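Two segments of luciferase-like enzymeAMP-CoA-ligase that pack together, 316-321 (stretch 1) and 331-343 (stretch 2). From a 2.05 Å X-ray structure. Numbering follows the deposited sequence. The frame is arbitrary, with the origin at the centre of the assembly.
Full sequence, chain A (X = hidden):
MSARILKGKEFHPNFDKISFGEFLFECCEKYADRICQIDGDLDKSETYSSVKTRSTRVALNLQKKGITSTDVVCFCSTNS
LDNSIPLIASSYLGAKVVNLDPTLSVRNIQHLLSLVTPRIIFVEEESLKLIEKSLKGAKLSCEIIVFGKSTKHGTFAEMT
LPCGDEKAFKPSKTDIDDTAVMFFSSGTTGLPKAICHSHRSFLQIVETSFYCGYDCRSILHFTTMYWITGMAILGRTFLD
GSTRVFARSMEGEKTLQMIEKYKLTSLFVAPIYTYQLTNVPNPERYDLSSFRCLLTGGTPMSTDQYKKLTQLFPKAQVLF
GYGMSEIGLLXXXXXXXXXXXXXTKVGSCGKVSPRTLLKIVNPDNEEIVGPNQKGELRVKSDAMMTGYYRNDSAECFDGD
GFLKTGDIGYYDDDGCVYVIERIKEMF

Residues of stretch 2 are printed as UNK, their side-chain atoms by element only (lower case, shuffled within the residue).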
# COMPACT_ATOMS: atom_id res chain seq x y z
N ALA A 316 -6.91 17.31 -14.65
CA ALA A 316 -6.04 16.47 -13.83
C ALA A 316 -4.59 16.53 -14.27
O ALA A 316 -4.27 16.97 -15.37
CB ALA A 316 -6.53 15.03 -13.86
N GLN A 317 -3.70 16.09 -13.38
CA GLN A 317 -2.33 15.75 -13.75
C GLN A 317 -2.18 14.23 -13.71
O GLN A 317 -2.85 13.56 -12.92
CB GLN A 317 -1.35 16.40 -12.77
CG GLN A 317 -1.19 17.90 -12.93
CD GLN A 317 -0.44 18.54 -11.77
OE1 GLN A 317 -0.74 18.27 -10.61
NE2 GLN A 317 0.54 19.38 -12.08
N VAL A 318 -1.31 13.70 -14.57
CA VAL A 318 -0.94 12.29 -14.52
C VAL A 318 0.41 12.17 -13.81
O VAL A 318 1.40 12.75 -14.26
CB VAL A 318 -0.83 11.66 -15.92
CG1 VAL A 318 -0.33 10.22 -15.83
CG2 VAL A 318 -2.16 11.72 -16.66
N LEU A 319 0.45 11.41 -12.72
CA LEU A 319 1.67 11.28 -11.92
C LEU A 319 2.19 9.85 -11.95
O LEU A 319 1.61 8.96 -11.32
CB LEU A 319 1.42 11.72 -10.48
CG LEU A 319 1.04 13.19 -10.24
CD1 LEU A 319 0.89 13.46 -8.75
CD2 LEU A 319 2.06 14.15 -10.85
N PHE A 320 3.27 9.64 -12.70
CA PHE A 320 3.93 8.35 -12.80
C PHE A 320 5.01 8.29 -11.74
O PHE A 320 5.96 9.06 -11.79
CB PHE A 320 4.54 8.19 -14.20
CG PHE A 320 5.12 6.82 -14.46
CD1 PHE A 320 6.37 6.47 -13.97
CD2 PHE A 320 4.42 5.89 -15.21
CE1 PHE A 320 6.90 5.22 -14.22
CE2 PHE A 320 4.95 4.64 -15.46
CZ PHE A 320 6.19 4.31 -14.97
N GLY A 321 4.86 7.37 -10.79
CA GLY A 321 5.81 7.22 -9.68
C GLY A 321 6.57 5.90 -9.69
O GLY A 321 6.34 5.02 -10.53
N UNK A 331 10.27 7.93 -5.92
CA UNK A 331 10.28 9.12 -6.77
C UNK A 331 8.92 9.36 -7.38
O UNK A 331 8.18 8.42 -7.68
o UNK A 331 11.15 7.92 -8.70
c UNK A 331 11.36 9.02 -7.84
N UNK A 332 8.61 10.64 -7.55
CA UNK A 332 7.34 11.12 -8.11
C UNK A 332 7.43 12.64 -8.27
O UNK A 332 8.16 13.29 -7.53
c UNK A 332 6.14 10.75 -7.20
c UNK A 332 6.25 11.47 -5.86
c UNK A 332 3.63 10.35 -7.28
c UNK A 332 4.81 11.08 -7.88
N UNK A 333 6.70 13.21 -9.22
CA UNK A 333 6.65 14.68 -9.34
C UNK A 333 5.65 15.28 -8.35
O UNK A 333 4.54 14.79 -8.20
c UNK A 333 9.60 15.62 -12.48
c UNK A 333 7.38 15.03 -11.76
c UNK A 333 8.58 15.69 -11.55
c UNK A 333 6.26 15.12 -10.76
c UNK A 333 7.21 14.31 -12.94
c UNK A 333 8.23 14.24 -13.88
c UNK A 333 9.43 14.90 -13.64
N UNK A 334 6.07 16.35 -7.68
CA UNK A 334 5.16 17.14 -6.86
C UNK A 334 4.17 17.90 -7.77
O UNK A 334 4.58 18.55 -8.73
c UNK A 334 5.15 18.76 -4.91
c UNK A 334 3.66 20.12 -4.02
c UNK A 334 5.11 18.53 -3.58
n UNK A 334 4.22 19.75 -5.16
n UNK A 334 4.17 19.39 -3.05
c UNK A 334 5.95 18.13 -6.00
N UNK A 335 2.85 17.82 -7.47
CA UNK A 335 1.84 18.41 -8.35
C UNK A 335 2.04 19.89 -8.67
O UNK A 335 1.96 20.28 -9.83
c UNK A 335 0.53 18.21 -7.57
c UNK A 335 0.79 17.06 -6.68
c UNK A 335 2.24 17.15 -6.31
N UNK A 336 2.28 20.71 -7.64
CA UNK A 336 2.50 22.15 -7.82
C UNK A 336 3.96 22.53 -8.12
O UNK A 336 4.24 23.14 -9.16
o UNK A 336 1.03 25.85 -5.12
c UNK A 336 1.77 24.39 -6.84
o UNK A 336 3.16 25.30 -5.13
c UNK A 336 2.02 22.91 -6.58
c UNK A 336 2.00 25.23 -5.61
N UNK A 337 4.88 22.18 -7.22
CA UNK A 337 6.31 22.50 -7.36
C UNK A 337 6.94 22.02 -8.67
O UNK A 337 7.84 22.68 -9.20
c UNK A 337 6.63 22.36 -4.83
c UNK A 337 7.13 21.92 -6.20
o UNK A 337 6.83 21.59 -3.87
o UNK A 337 6.04 23.45 -4.71
N UNK A 338 6.50 20.87 -9.18
CA UNK A 338 7.04 20.30 -10.43
C UNK A 338 6.08 20.40 -11.62
O UNK A 338 6.26 19.70 -12.63
c UNK A 338 7.45 18.83 -10.21
o UNK A 338 9.39 19.55 -9.01
c UNK A 338 8.53 18.66 -9.15
o UNK A 338 8.53 17.62 -8.45
N UNK A 339 5.07 21.27 -11.53
CA UNK A 339 3.99 21.34 -12.54
C UNK A 339 4.53 21.56 -13.96
O UNK A 339 4.06 20.95 -14.92
c UNK A 339 3.49 23.85 -12.21
n UNK A 339 2.63 27.03 -10.23
c UNK A 339 3.43 26.05 -11.02
c UNK A 339 2.96 22.43 -12.17
c UNK A 339 2.64 24.81 -11.40
N UNK A 340 5.54 22.42 -14.06
CA UNK A 340 6.25 22.68 -15.31
C UNK A 340 6.88 21.42 -15.90
O UNK A 340 6.70 21.14 -17.08
c UNK A 340 8.47 23.31 -12.83
c UNK A 340 7.65 25.00 -11.70
n UNK A 340 8.44 23.95 -11.61
n UNK A 340 7.16 25.05 -12.93
c UNK A 340 7.68 24.01 -13.67
c UNK A 340 7.31 23.77 -15.11
N UNK A 341 7.60 20.66 -15.08
CA UNK A 341 8.29 19.45 -15.54
C UNK A 341 7.34 18.31 -15.91
O UNK A 341 7.67 17.46 -16.74
c UNK A 341 10.97 20.73 -15.14
c UNK A 341 10.37 19.93 -14.00
c UNK A 341 9.30 18.95 -14.49
c UNK A 341 11.46 19.17 -13.25
N UNK A 342 6.16 18.30 -15.29
CA UNK A 342 5.15 17.27 -15.55
C UNK A 342 4.67 17.29 -17.02
O UNK A 342 4.21 16.26 -17.53
c UNK A 342 2.77 16.58 -14.97
c UNK A 342 4.45 16.95 -13.16
c UNK A 342 3.98 17.41 -14.54
c UNK A 342 3.62 17.46 -12.00
N UNK A 343 4.82 18.43 -17.70
CA UNK A 343 4.47 18.56 -19.12
C UNK A 343 5.69 18.58 -20.04
O UNK A 343 5.59 19.01 -21.19
c UNK A 343 3.66 19.84 -19.34
o UNK A 343 2.81 21.23 -17.61
c UNK A 343 2.70 20.13 -18.20
o UNK A 343 1.86 19.27 -17.89
O HOH W 1 5.35 11.87 -11.24

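Position 331 carries one carbon and then one oxygen, a small hydroxyl side chain that stays 5.1 Å or more from stretch 1: Ser-331. Its hydroxyl is bonded elsewhere in the structure; the contact is made by Ser-331 O, 3.3 Å from Gly-321 CA. A side chain at Gly-321 would be tight here, since an ideal CB would lie 3.4 Å from that oxygen.

Position 332 has four carbons, forked at the first, one arm two carbons long; the end of that longer arm lies 4.1 Å from Leu-319 CB, and CB of 332 is 4.3 Å from Gly-321 CA. This is Ile-332. The backbones close to 4.5 Å between Gly-321 CA and Ile-332 CA.

At 333 one carbon leads to a six-carbon ring. What reaches stretch 1 is the base of the residue: Leu-319 CD2 sits 3.7 Å from the backbone O of 333 and 4.3 Å from its CB. This is Phe-333. A water bridges the backbones, donating to Phe-320 O at 2.9 Å and accepting from Phe-333 N at 2.8 Å.

Position 334 shows one carbon and a five-membered ring of three carbons and two nitrogens, with no contact to stretch 1: His-334. Its CA-to-CB bond points away from stretch 1, and its ring organizes its own segment. His-334 ND1 accepts from the backbone N of 337 at 3.3 Å, and, weakly, from that of 336 at the same distance.

Three carbons at 335 close a ring onto the backbone N. One ring carbon is 4.2 Å from Leu-319 CD1, while the carbonyl O of 335 receives a hydrogen bond from Gln-317 NE2 at 2.8 Å, nearly straight at 167°. The closed ring marks Pro-335.

Position 336 has three carbons, the third bearing two oxygens, and no contact: Glu-336, exposed, its CA-to-CB bond pointing away. Position 337, with two carbons, the second bearing two oxygens, also without contact, is Asp-337. The same atoms at 338, again without contact, give Asp-338, whose OD2 accepts from His-334 N at 2.9 Å and so braces the bend internally.

Four carbons in a row end in nitrogen at 339; its CB is 3.9 Å from Gln-317 NE2, but the chain's end leads away. This is Lys-339. A type I turn runs from Glu-336 to Lys-339.

At 340, one carbon and a five-membered ring with two nitrogens, touching nothing on stretch 1, make His-340, whose CA-to-CB bond points away; His-340 NE2 donates weakly to Asp-337 O at 2.8 Å. Four carbons forked at the second, out of reach, make 341 Leu-341.

Position 342 has four carbons forked at the first; its CA-to-CB bond points toward the strand, and the end of its longer arm lies 3.8 Å from Leu-319 CD2 and 3.6 Å from Gln-317 NE2: Ile-342. Two carbons and two terminal oxygens at 343, making no contact, give Asp-343.

The contact works through alternate strand residues. Leu-319 meets Ile-332, Phe-333, Pro-335 and Ile-342, Gln-317 gives an N-H of NE2 to the carbonyl of Pro-335, and Gly-321 lies close against the backbone. The design rule is economical: one leucine for packing, one directed polar bond, and a turn braced by its own bonds.

Stretch 2 (331-343) SIFHPEDDKHLID
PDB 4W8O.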